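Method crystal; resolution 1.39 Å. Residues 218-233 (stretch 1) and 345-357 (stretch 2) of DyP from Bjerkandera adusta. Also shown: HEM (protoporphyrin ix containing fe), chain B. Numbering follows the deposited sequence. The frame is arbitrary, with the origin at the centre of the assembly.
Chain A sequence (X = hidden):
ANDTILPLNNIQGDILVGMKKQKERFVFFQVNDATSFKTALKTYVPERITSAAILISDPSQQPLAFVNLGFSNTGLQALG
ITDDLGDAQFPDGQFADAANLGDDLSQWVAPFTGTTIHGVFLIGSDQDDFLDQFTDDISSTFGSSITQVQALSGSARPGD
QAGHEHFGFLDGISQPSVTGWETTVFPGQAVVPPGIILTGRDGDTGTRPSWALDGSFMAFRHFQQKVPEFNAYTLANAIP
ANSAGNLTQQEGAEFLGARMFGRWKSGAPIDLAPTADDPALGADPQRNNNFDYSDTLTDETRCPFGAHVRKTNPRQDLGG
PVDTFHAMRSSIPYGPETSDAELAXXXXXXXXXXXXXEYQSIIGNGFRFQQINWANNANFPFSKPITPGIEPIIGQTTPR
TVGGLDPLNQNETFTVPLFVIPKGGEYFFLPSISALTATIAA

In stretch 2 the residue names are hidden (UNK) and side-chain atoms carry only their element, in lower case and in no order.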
# COMPACT_ATOMS: atom_id res chain seq x y z
N MET A 218 0.22 -3.10 10.08
CA MET A 218 0.81 -2.78 8.79
C MET A 218 1.28 -4.03 8.07
O MET A 218 2.00 -4.88 8.63
CB MET A 218 2.00 -1.84 8.98
CG MET A 218 2.62 -1.40 7.64
SD MET A 218 4.35 -0.95 7.69
CE MET A 218 4.25 0.63 8.52
N ALA A 219 0.90 -4.14 6.80
CA ALA A 219 1.54 -5.05 5.86
C ALA A 219 2.52 -4.19 5.07
O ALA A 219 2.13 -3.28 4.32
CB ALA A 219 0.52 -5.69 4.94
N PHE A 220 3.81 -4.44 5.29
CA PHE A 220 4.87 -3.81 4.53
C PHE A 220 5.33 -4.77 3.43
O PHE A 220 5.53 -5.96 3.68
CB PHE A 220 6.06 -3.46 5.44
CG PHE A 220 7.19 -2.84 4.68
CD1 PHE A 220 7.15 -1.49 4.36
CD2 PHE A 220 8.28 -3.59 4.26
CE1 PHE A 220 8.16 -0.91 3.62
CE2 PHE A 220 9.30 -3.01 3.52
CZ PHE A 220 9.24 -1.67 3.21
N ARG A 221 5.49 -4.24 2.22
CA ARG A 221 6.04 -5.01 1.10
C ARG A 221 7.08 -4.19 0.36
O ARG A 221 6.82 -3.05 -0.03
CB ARG A 221 4.95 -5.42 0.12
CG ARG A 221 3.79 -6.21 0.73
CD ARG A 221 4.10 -7.69 0.87
NE ARG A 221 3.81 -8.41 -0.36
CZ ARG A 221 4.35 -9.58 -0.71
NH1 ARG A 221 5.26 -10.18 0.06
NH2 ARG A 221 3.99 -10.15 -1.86
N HIS A 222 8.27 -4.76 0.17
CA HIS A 222 9.27 -4.12 -0.66
C HIS A 222 9.14 -4.68 -2.07
O HIS A 222 9.47 -5.85 -2.31
CB HIS A 222 10.66 -4.39 -0.09
CG HIS A 222 11.78 -3.97 -0.99
ND1 HIS A 222 13.07 -4.42 -0.83
CD2 HIS A 222 11.80 -3.15 -2.07
CE1 HIS A 222 13.83 -3.90 -1.78
NE2 HIS A 222 13.08 -3.14 -2.55
N PHE A 223 8.61 -3.88 -3.00
CA PHE A 223 8.43 -4.34 -4.38
C PHE A 223 9.47 -3.68 -5.27
O PHE A 223 9.64 -2.46 -5.23
CB PHE A 223 7.07 -3.92 -4.95
CG PHE A 223 5.89 -4.57 -4.28
CD1 PHE A 223 5.77 -5.96 -4.25
CD2 PHE A 223 4.88 -3.78 -3.76
CE1 PHE A 223 4.65 -6.55 -3.66
CE2 PHE A 223 3.75 -4.35 -3.17
CZ PHE A 223 3.63 -5.74 -3.12
N GLN A 224 10.15 -4.48 -6.08
CA GLN A 224 10.95 -3.94 -7.17
C GLN A 224 10.09 -3.94 -8.43
O GLN A 224 9.43 -4.93 -8.73
CB GLN A 224 12.21 -4.79 -7.37
CG GLN A 224 13.13 -4.27 -8.45
CD GLN A 224 14.51 -4.89 -8.41
OE1 GLN A 224 14.87 -5.59 -7.46
NE2 GLN A 224 15.29 -4.62 -9.45
N GLN A 225 10.12 -2.84 -9.18
CA GLN A 225 9.33 -2.72 -10.41
C GLN A 225 10.20 -2.76 -11.66
O GLN A 225 11.31 -2.21 -11.69
CB GLN A 225 8.47 -1.45 -10.39
CG GLN A 225 7.29 -1.53 -9.40
CD GLN A 225 6.59 -0.21 -9.18
OE1 GLN A 225 6.78 0.43 -8.16
NE2 GLN A 225 5.75 0.18 -10.13
N LYS A 226 9.67 -3.43 -12.68
CA LYS A 226 10.32 -3.57 -13.98
C LYS A 226 9.65 -2.65 -14.99
O LYS A 226 8.74 -3.05 -15.72
CB LYS A 226 10.25 -5.03 -14.43
CG LYS A 226 10.80 -6.03 -13.41
CD LYS A 226 12.28 -5.90 -13.16
CE LYS A 226 12.82 -7.11 -12.42
NZ LYS A 226 14.29 -7.01 -12.18
N VAL A 227 10.10 -1.40 -15.00
CA VAL A 227 9.40 -0.35 -15.75
C VAL A 227 9.64 -0.43 -17.27
O VAL A 227 8.67 -0.39 -18.04
CB VAL A 227 9.72 1.06 -15.18
CG1 VAL A 227 8.98 2.13 -15.96
CG2 VAL A 227 9.34 1.12 -13.70
N PRO A 228 10.91 -0.55 -17.71
CA PRO A 228 11.09 -0.73 -19.16
C PRO A 228 10.34 -1.94 -19.71
O PRO A 228 9.81 -1.89 -20.82
CB PRO A 228 12.60 -0.93 -19.29
CG PRO A 228 13.18 -0.22 -18.13
CD PRO A 228 12.21 -0.48 -17.01
N GLU A 229 10.29 -3.02 -18.93
CA GLU A 229 9.59 -4.23 -19.34
C GLU A 229 8.08 -3.99 -19.45
O GLU A 229 7.45 -4.42 -20.41
CB GLU A 229 9.89 -5.37 -18.37
CG GLU A 229 11.34 -5.89 -18.41
CD GLU A 229 12.32 -5.09 -17.55
OE1 GLU A 229 11.99 -4.01 -17.00
OE2 GLU A 229 13.48 -5.56 -17.43
N PHE A 230 7.51 -3.31 -18.46
CA PHE A 230 6.09 -2.93 -18.49
C PHE A 230 5.78 -2.09 -19.73
O PHE A 230 4.83 -2.37 -20.47
CB PHE A 230 5.76 -2.17 -17.21
CG PHE A 230 4.38 -1.55 -17.20
CD1 PHE A 230 3.26 -2.32 -16.89
CD2 PHE A 230 4.21 -0.20 -17.47
CE1 PHE A 230 1.99 -1.74 -16.87
CE2 PHE A 230 2.94 0.38 -17.45
CZ PHE A 230 1.83 -0.40 -17.16
N ASN A 231 6.58 -1.06 -19.95
CA ASN A 231 6.40 -0.17 -21.09
C ASN A 231 6.47 -0.94 -22.41
O ASN A 231 5.59 -0.81 -23.27
CB ASN A 231 7.46 0.93 -21.07
CG ASN A 231 7.27 1.97 -22.16
OD1 ASN A 231 6.30 2.73 -22.13
ND2 ASN A 231 8.20 2.02 -23.11
N ALA A 232 7.50 -1.77 -22.56
CA ALA A 232 7.67 -2.57 -23.77
C ALA A 232 6.51 -3.53 -23.98
O ALA A 232 6.06 -3.71 -25.12
CB ALA A 232 9.00 -3.32 -23.73
N TYR A 233 6.01 -4.13 -22.90
CA TYR A 233 4.87 -5.03 -22.98
C TYR A 233 3.62 -4.30 -23.50
O TYR A 233 2.90 -4.84 -24.33
CB TYR A 233 4.56 -5.68 -21.63
CG TYR A 233 3.39 -6.64 -21.71
CD1 TYR A 233 3.57 -7.95 -22.16
CD2 TYR A 233 2.10 -6.23 -21.37
CE1 TYR A 233 2.48 -8.83 -22.26
CE2 TYR A 233 1.02 -7.10 -21.47
CZ TYR A 233 1.21 -8.39 -21.91
OH TYR A 233 0.13 -9.24 -22.00
N UNK A 345 15.85 0.13 -24.42
CA UNK A 345 16.36 -1.24 -24.33
C UNK A 345 15.26 -2.22 -23.94
O UNK A 345 15.33 -3.41 -24.28
o UNK A 345 17.04 -1.17 -22.01
c UNK A 345 17.51 -1.32 -23.33
N UNK A 346 14.27 -1.73 -23.20
CA UNK A 346 13.18 -2.55 -22.68
C UNK A 346 13.60 -3.39 -21.48
O UNK A 346 12.87 -4.28 -21.06
N UNK A 347 14.78 -3.09 -20.93
CA UNK A 347 15.37 -3.87 -19.85
C UNK A 347 15.74 -2.98 -18.66
O UNK A 347 16.39 -1.95 -18.83
c UNK A 347 16.62 -4.66 -20.35
c UNK A 347 17.21 -5.53 -19.24
c UNK A 347 16.27 -5.53 -21.56
N UNK A 348 15.29 -3.37 -17.47
CA UNK A 348 15.66 -2.70 -16.23
C UNK A 348 17.17 -2.75 -15.97
O UNK A 348 17.78 -3.81 -16.06
o UNK A 348 13.53 -3.01 -15.10
c UNK A 348 14.92 -3.35 -15.03
c UNK A 348 15.47 -2.87 -13.69
N UNK A 349 17.73 -1.59 -15.65
CA UNK A 349 19.15 -1.46 -15.32
C UNK A 349 19.38 -0.84 -13.94
O UNK A 349 20.53 -0.74 -13.48
c UNK A 349 19.87 -0.64 -16.38
N UNK A 350 18.31 -0.42 -13.28
CA UNK A 350 18.43 0.19 -11.96
C UNK A 350 17.32 -0.32 -11.05
O UNK A 350 16.24 -0.67 -11.51
c UNK A 350 19.33 2.31 -13.07
o UNK A 350 18.80 4.51 -13.86
n UNK A 350 20.13 4.35 -12.05
c UNK A 350 18.37 1.72 -12.05
c UNK A 350 19.40 3.82 -13.03
N UNK A 351 17.62 -0.36 -9.75
CA UNK A 351 16.68 -0.77 -8.73
C UNK A 351 15.73 0.38 -8.41
O UNK A 351 16.13 1.42 -7.92
c UNK A 351 16.56 -1.74 -6.36
c UNK A 351 17.46 -1.21 -7.47
o UNK A 351 17.02 -1.77 -5.20
o UNK A 351 15.41 -2.12 -6.65
N UNK A 352 14.45 0.16 -8.71
CA UNK A 352 13.39 1.10 -8.40
C UNK A 352 12.12 0.31 -8.09
O UNK A 352 11.99 -0.86 -8.48
c UNK A 352 12.45 2.42 -11.96
c UNK A 352 13.13 2.08 -9.55
c UNK A 352 14.58 2.69 -13.21
n UNK A 352 15.65 3.42 -13.48
n UNK A 352 13.68 3.13 -12.33
n UNK A 352 14.44 1.52 -13.83
c UNK A 352 12.67 1.40 -10.85
N UNK A 353 11.17 0.92 -7.40
CA UNK A 353 9.95 0.22 -7.08
C UNK A 353 9.06 0.96 -6.11
O UNK A 353 8.96 2.19 -6.16
N UNK A 354 8.41 0.20 -5.23
CA UNK A 354 7.43 0.74 -4.31
C UNK A 354 7.68 0.16 -2.94
O UNK A 354 7.82 -1.05 -2.77
c UNK A 354 4.84 2.62 -4.33
c UNK A 354 3.48 0.49 -4.44
c UNK A 354 4.84 1.11 -4.05
c UNK A 354 6.00 0.40 -4.77
N UNK A 355 7.76 1.05 -1.96
CA UNK A 355 7.72 0.66 -0.56
C UNK A 355 6.25 0.74 -0.14
O UNK A 355 5.73 1.83 0.13
c UNK A 355 10.07 1.63 -0.22
c UNK A 355 8.62 1.57 0.29
c UNK A 355 10.70 0.25 -0.32
c UNK A 355 10.93 2.53 0.64
N UNK A 356 5.61 -0.42 -0.15
CA UNK A 356 4.17 -0.53 -0.01
C UNK A 356 3.78 -0.70 1.46
O UNK A 356 4.39 -1.50 2.19
c UNK A 356 1.28 -1.47 -1.55
c UNK A 356 -0.46 -2.71 -0.43
c UNK A 356 1.83 -2.96 0.25
c UNK A 356 -0.07 -1.78 -1.39
c UNK A 356 3.69 -1.70 -0.87
c UNK A 356 0.49 -3.30 0.39
c UNK A 356 2.24 -2.03 -0.71
N UNK A 357 2.78 0.07 1.87
CA UNK A 357 2.33 0.11 3.26
C UNK A 357 0.81 0.09 3.27
O UNK A 357 0.18 0.96 2.66
c UNK A 357 2.80 1.41 3.92
c UNK A 357 4.33 1.47 3.98
c UNK A 357 2.21 1.56 5.31
CHA HEM B . -4.93 1.43 -5.92
CHB HEM B . -0.51 0.97 -7.84
CHC HEM B . 0.32 -2.92 -5.10
CHD HEM B . -4.07 -2.46 -3.14
C1A HEM B . -3.82 1.63 -6.70
C2A HEM B . -3.68 2.64 -7.72
C3A HEM B . -2.46 2.50 -8.26
C4A HEM B . -1.79 1.42 -7.57
CMA HEM B . -1.83 3.34 -9.39
CAA HEM B . -4.80 3.63 -8.14
CBA HEM B . -4.84 4.94 -7.35
CGA HEM B . -5.36 4.78 -5.93
O1A HEM B . -6.56 4.54 -5.73
O2A HEM B . -4.53 4.94 -4.99
C1B HEM B . 0.11 -0.11 -7.26
C2B HEM B . 1.45 -0.58 -7.55
C3B HEM B . 1.68 -1.66 -6.79
C4B HEM B . 0.50 -1.89 -5.98
CMB HEM B . 2.38 0.08 -8.59
CAB HEM B . 2.96 -2.52 -6.70
CBB HEM B . 4.16 -2.05 -7.04
C1C HEM B . -0.81 -3.16 -4.36
C2C HEM B . -1.03 -4.28 -3.48
C3C HEM B . -2.25 -4.17 -2.94
C4C HEM B . -2.84 -2.96 -3.48
CMC HEM B . 0.02 -5.39 -3.21
CAC HEM B . -2.97 -5.09 -1.92
CBC HEM B . -2.83 -6.43 -1.96
C1D HEM B . -4.66 -1.34 -3.66
C2D HEM B . -5.91 -0.81 -3.19
C3D HEM B . -6.18 0.39 -4.05
C4D HEM B . -5.07 0.47 -4.96
CMD HEM B . -6.83 -1.31 -2.06
CAD HEM B . -7.43 1.28 -3.95
CBD HEM B . -8.56 0.58 -4.70
CGD HEM B . -9.84 1.35 -4.62
O1D HEM B . -10.45 1.60 -5.70
O2D HEM B . -10.27 1.71 -3.50
NA HEM B . -2.66 0.89 -6.66
NB HEM B . -0.46 -0.95 -6.31
NC HEM B . -1.96 -2.39 -4.37
ND HEM B . -4.17 -0.55 -4.69
FE HEM B . -2.33 -0.80 -5.56
O HOH W 1 14.10 -2.19 -10.59
O HOH W 2 12.64 -0.84 -13.58
O HOH W 3 6.70 3.05 -7.66
O HOH W 4 -1.61 0.45 -4.18

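Position 345 carries one carbon and then one oxygen, and no side-chain atom reaches stretch 1; this is a serine, Ser 345, whose OG accepts a hydrogen bond from N of 347 (3.2 Å). Position 346 has no side-chain atoms and a positive phi of 76°, which favours glycine; Gly 346 follows a helix and packs its C 3.4 Å from CB of Pro 228. At 347 one carbon carries two more; the CA-to-CB bond points away from stretch 1, yet one of the outer carbons lies 4.1 Å from Glu 229 OE2. This is Val 347.

At 348 the first carbon bears one oxygen and one carbon, and the oxygen lies 2.6 Å from Glu 229 OE1, so the residue is threonine. Thr 348 OG1 donates to that Glu 229 OE1 and its backbone N to Glu 229 OE2 (2.8 Å), so one carboxylate receives both groups. Position 349 has a single carbon, its CA-to-CB bond directed away: Ala 349. Position 350 has three carbons, the third bearing one oxygen and one nitrogen, an amide on a long chain without contact to stretch 1: Gln 350.

Position 351 has two carbons, the second bearing two oxygens, one of them 3.4 Å from CD of Gln 224. It is a carboxylate on a single CB: Asp 351. At 352 three carbons lead to a nitrogen and a carbon with two further nitrogens, a guanidinium, and the third carbon lies 3.8 Å from Val 227 CG2; this is Arg 352, and water 2 links its NH1 (3.0 Å) to Gln 225 O (2.7 Å).

Position 353 has no side chain. A CB built there would lie 1.9 Å from Phe 223 O, a clash, which fits Gly 353. Position 354 has four carbons forked at the second, with CB 4.4 Å from Phe 223 CD2: Leu 354, whose CD2 also reaches C3B of the heme (3.7 Å). The same fork at 355 lies beside His 222 and Phe 220; Leu 355 CD2 is 4.0 Å from His 222 CD2. At 356 one carbon leads to a six-carbon ring; CB meets Phe 223 CE2 at 3.5 Å, and a ring carbon lies 3.8 Å from Arg 221 CG. This is Phe 356. At 357 one carbon carries two, beside Met 218 and Phe 220: Val 357, with CG1 3.8 Å from Met 218 CG.

The contact is chiefly an antiparallel strand pair. Phe 356 N donates to Arg 221 O and Leu 354 N to Phe 223 O (both 2.9 Å), with reciprocal bonds returning. Alternation sends Phe 223, Leu 354 and Phe 356 to the heme-facing side, while Phe 220, His 222, Leu 355 and Val 357 share the other. Beyond the strands, Glu 229 holds the loop through Thr 348.

Stretch 2 345-357: SGVTAQDRGLLFV
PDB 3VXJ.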